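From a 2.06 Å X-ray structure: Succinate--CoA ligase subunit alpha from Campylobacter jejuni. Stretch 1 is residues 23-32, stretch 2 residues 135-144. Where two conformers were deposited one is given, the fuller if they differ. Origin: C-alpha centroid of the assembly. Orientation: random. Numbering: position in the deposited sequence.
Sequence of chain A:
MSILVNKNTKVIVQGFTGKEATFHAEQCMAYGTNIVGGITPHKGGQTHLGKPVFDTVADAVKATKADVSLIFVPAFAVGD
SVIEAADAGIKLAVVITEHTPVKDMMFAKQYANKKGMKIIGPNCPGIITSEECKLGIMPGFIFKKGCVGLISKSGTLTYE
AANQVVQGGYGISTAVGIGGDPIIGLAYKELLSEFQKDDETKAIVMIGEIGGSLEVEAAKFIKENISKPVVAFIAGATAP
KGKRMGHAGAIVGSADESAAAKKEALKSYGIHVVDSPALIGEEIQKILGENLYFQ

Stretch 1, residues 23-32: FHAEQCMAYG
Stretch 2, residues 135-144: LGIMPGFIFK

A helix can pack against an irregular chain segment without one clear direct hydrogen bond between them, and this contact in the alpha subunit of a succinate–CoA ligase shows how: a methyl group sits almost exactly on the axis of an imidazole ring. Ile137 CG2 lies 3.5 Å from the centroid of the His24 ring, 2° off its normal, a CH-pi contact over one face, with CG2 3.6 Å from His24 CE1. His24 (chi1 -69°, chi2 -70°) directs its CB toward the second stretch, while Ile137 adopts p, t.

The helix, already under way before residue 23, presents His24, Cys28 and Tyr31, spaced four and three residues apart and therefore on one side. Their CA atoms lie 6.0 Å from Ile137 CA, 6.3 Å from Leu135 CA and 6.8 Å from Gly140 CA, respectively. Cys28, rotamer m, brings SG to 3.3 Å from Gly136 O and 4.2 Å from Leu135 CA. Gly136 ends the strand at phi/psi 140/-154, angles that by themselves call for glycine.

The chain continues through Ile137 (-117/11), Met138 (-77/150) and Pro139 (-72/108) into a 3-10 segment, 140-142, where Phe143 N bonds to Gly140 O at 3.1 Å. Gly140 (-55/-38) makes room for Tyr31: an ideal CB there would lie 2.5 Å from Tyr31 CE1, a clash. With chi1 -164° (t) and chi2 74°, Tyr31 places OH 3.0 Å from Gly140 O. Its OH also lies 3.3 Å from Phe143 O, but the angle is too poor for a hydrogen bond; water 1 bridges instead, 3.0 Å from Tyr31 OH and donating to Phe143 O at 2.6 Å.

Beyond Tyr31, Gly32 (125/-2) closes the helix in a Schellman motif, its N bonding Met29 O at 2.9 Å and, weakly, Cys28 O at 3.2 Å.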

# COMPACT_ATOMS: atom_id res chain seq x y z
N PHE A 23 -2.86 19.77 17.31
CA PHE A 23 -2.59 20.71 16.26
C PHE A 23 -3.77 20.72 15.27
O PHE A 23 -4.32 21.78 14.99
CB PHE A 23 -1.28 20.36 15.56
CG PHE A 23 -0.96 21.27 14.41
CD1 PHE A 23 -0.23 22.45 14.60
CD2 PHE A 23 -1.45 20.99 13.14
CE1 PHE A 23 0.02 23.30 13.53
CE2 PHE A 23 -1.22 21.85 12.07
CZ PHE A 23 -0.46 23.00 12.27
N HIS A 24 -4.16 19.54 14.74
CA HIS A 24 -5.17 19.50 13.72
C HIS A 24 -6.55 19.82 14.29
O HIS A 24 -7.31 20.53 13.64
CB HIS A 24 -5.14 18.17 12.95
CG HIS A 24 -3.91 18.05 12.12
ND1 HIS A 24 -3.72 18.82 10.99
CD2 HIS A 24 -2.79 17.30 12.28
CE1 HIS A 24 -2.55 18.50 10.46
NE2 HIS A 24 -1.95 17.60 11.24
N ALA A 25 -6.88 19.29 15.46
CA ALA A 25 -8.20 19.56 16.13
C ALA A 25 -8.42 21.07 16.28
O ALA A 25 -9.53 21.57 16.02
CB ALA A 25 -8.31 18.88 17.48
N GLU A 26 -7.36 21.80 16.61
CA GLU A 26 -7.43 23.26 16.80
C GLU A 26 -7.74 23.92 15.45
O GLU A 26 -8.63 24.75 15.34
CB GLU A 26 -6.10 23.73 17.42
CG GLU A 26 -6.09 25.18 17.88
CD GLU A 26 -4.83 25.54 18.65
OE1 GLU A 26 -3.72 25.38 18.10
OE2 GLU A 26 -4.95 25.94 19.83
N GLN A 27 -6.97 23.53 14.41
CA GLN A 27 -7.25 24.05 13.06
C GLN A 27 -8.68 23.68 12.61
O GLN A 27 -9.35 24.51 12.03
CB GLN A 27 -6.22 23.58 12.05
CG GLN A 27 -4.82 24.12 12.34
CD GLN A 27 -3.98 24.14 11.09
OE1 GLN A 27 -4.26 23.47 10.10
NE2 GLN A 27 -2.98 25.00 11.12
N CYS A 28 -9.16 22.47 12.91
CA CYS A 28 -10.53 22.07 12.51
C CYS A 28 -11.57 22.97 13.21
O CYS A 28 -12.53 23.45 12.60
CB CYS A 28 -10.80 20.59 12.80
SG CYS A 28 -9.81 19.46 11.75
N MET A 29 -11.37 23.20 14.50
CA MET A 29 -12.26 24.08 15.27
C MET A 29 -12.25 25.51 14.70
O MET A 29 -13.32 26.07 14.48
CB MET A 29 -11.87 24.09 16.74
CG MET A 29 -12.28 22.81 17.45
SD MET A 29 -11.46 22.60 19.09
CE MET A 29 -12.92 22.55 20.11
N ALA A 30 -11.07 26.04 14.38
CA ALA A 30 -10.96 27.40 13.83
C ALA A 30 -11.67 27.47 12.48
O ALA A 30 -12.20 28.50 12.14
CB ALA A 30 -9.51 27.85 13.69
N TYR A 31 -11.67 26.36 11.72
CA TYR A 31 -12.33 26.37 10.42
C TYR A 31 -13.86 26.31 10.56
O TYR A 31 -14.56 26.53 9.58
CB TYR A 31 -11.81 25.18 9.61
CG TYR A 31 -12.09 25.24 8.14
CD1 TYR A 31 -11.37 26.10 7.33
CD2 TYR A 31 -13.11 24.50 7.56
CE1 TYR A 31 -11.60 26.16 5.96
CE2 TYR A 31 -13.35 24.55 6.19
CZ TYR A 31 -12.58 25.38 5.38
OH TYR A 31 -12.80 25.47 4.03
N GLY A 32 -14.38 25.94 11.74
CA GLY A 32 -15.84 25.92 11.98
C GLY A 32 -16.38 24.58 12.46
O GLY A 32 -17.56 24.46 12.76
N LEU A 135 -12.67 17.71 8.92
CA LEU A 135 -12.34 16.63 9.86
C LEU A 135 -11.12 15.91 9.30
O LEU A 135 -11.24 15.07 8.39
CB LEU A 135 -13.50 15.64 9.98
CG LEU A 135 -14.76 16.07 10.75
CD1 LEU A 135 -15.58 17.07 9.95
CD2 LEU A 135 -15.61 14.85 11.01
N GLY A 136 -9.95 16.32 9.78
CA GLY A 136 -8.72 15.80 9.23
C GLY A 136 -7.66 16.87 9.11
O GLY A 136 -7.66 17.84 9.90
N ILE A 137 -6.76 16.65 8.16
CA ILE A 137 -5.46 17.30 8.10
C ILE A 137 -5.35 18.15 6.83
O ILE A 137 -4.26 18.62 6.47
CB ILE A 137 -4.32 16.28 8.17
CG1 ILE A 137 -4.32 15.36 6.94
CG2 ILE A 137 -4.34 15.49 9.48
CD1 ILE A 137 -3.08 14.45 6.84
N MET A 138 -6.47 18.35 6.11
CA MET A 138 -6.37 19.12 4.87
C MET A 138 -6.26 20.62 5.16
O MET A 138 -6.83 21.11 6.14
CB MET A 138 -7.56 18.84 3.94
CG MET A 138 -8.89 19.30 4.49
SD MET A 138 -9.48 18.29 5.90
CE MET A 138 -9.86 16.79 4.98
N PRO A 139 -5.56 21.39 4.28
CA PRO A 139 -5.49 22.85 4.37
C PRO A 139 -6.82 23.51 3.99
O PRO A 139 -7.23 23.52 2.81
CB PRO A 139 -4.38 23.22 3.38
CG PRO A 139 -4.44 22.10 2.32
CD PRO A 139 -4.81 20.86 3.12
N GLY A 140 -7.51 24.03 5.01
CA GLY A 140 -8.88 24.54 4.85
C GLY A 140 -9.01 25.60 3.76
O GLY A 140 -9.99 25.62 2.99
N PHE A 141 -8.01 26.47 3.65
CA PHE A 141 -8.17 27.69 2.84
C PHE A 141 -8.11 27.34 1.33
O PHE A 141 -8.59 28.07 0.53
CB PHE A 141 -7.12 28.72 3.26
CG PHE A 141 -5.77 28.41 2.66
CD1 PHE A 141 -4.87 27.55 3.30
CD2 PHE A 141 -5.42 28.90 1.40
CE1 PHE A 141 -3.63 27.27 2.75
CE2 PHE A 141 -4.18 28.60 0.83
CZ PHE A 141 -3.30 27.78 1.51
N ILE A 142 -7.56 26.18 0.95
CA ILE A 142 -7.55 25.77 -0.44
C ILE A 142 -8.97 25.52 -0.94
O ILE A 142 -9.29 25.68 -2.15
CB ILE A 142 -6.68 24.50 -0.56
CG1 ILE A 142 -5.23 24.77 -0.20
CG2 ILE A 142 -6.82 23.87 -1.95
CD1 ILE A 142 -4.56 25.79 -1.11
N PHE A 143 -9.85 25.09 -0.03
CA PHE A 143 -11.21 24.65 -0.35
C PHE A 143 -12.16 25.85 -0.29
O PHE A 143 -12.68 26.18 0.77
CB PHE A 143 -11.64 23.50 0.56
CG PHE A 143 -10.84 22.26 0.29
CD1 PHE A 143 -11.28 21.33 -0.64
CD2 PHE A 143 -9.59 22.09 0.86
CE1 PHE A 143 -10.50 20.22 -0.95
CE2 PHE A 143 -8.84 20.95 0.60
CZ PHE A 143 -9.28 20.04 -0.33
N LYS A 144 -12.37 26.50 -1.45
CA LYS A 144 -13.37 27.55 -1.60
C LYS A 144 -14.68 26.91 -2.05
O LYS A 144 -14.68 26.01 -2.86
CB LYS A 144 -12.95 28.61 -2.62
CG LYS A 144 -11.70 29.39 -2.24
CD LYS A 144 -11.75 30.00 -0.84
CE LYS A 144 -10.56 30.87 -0.51
NZ LYS A 144 -10.23 30.72 0.93
O HOH W 1 -11.88 27.88 2.56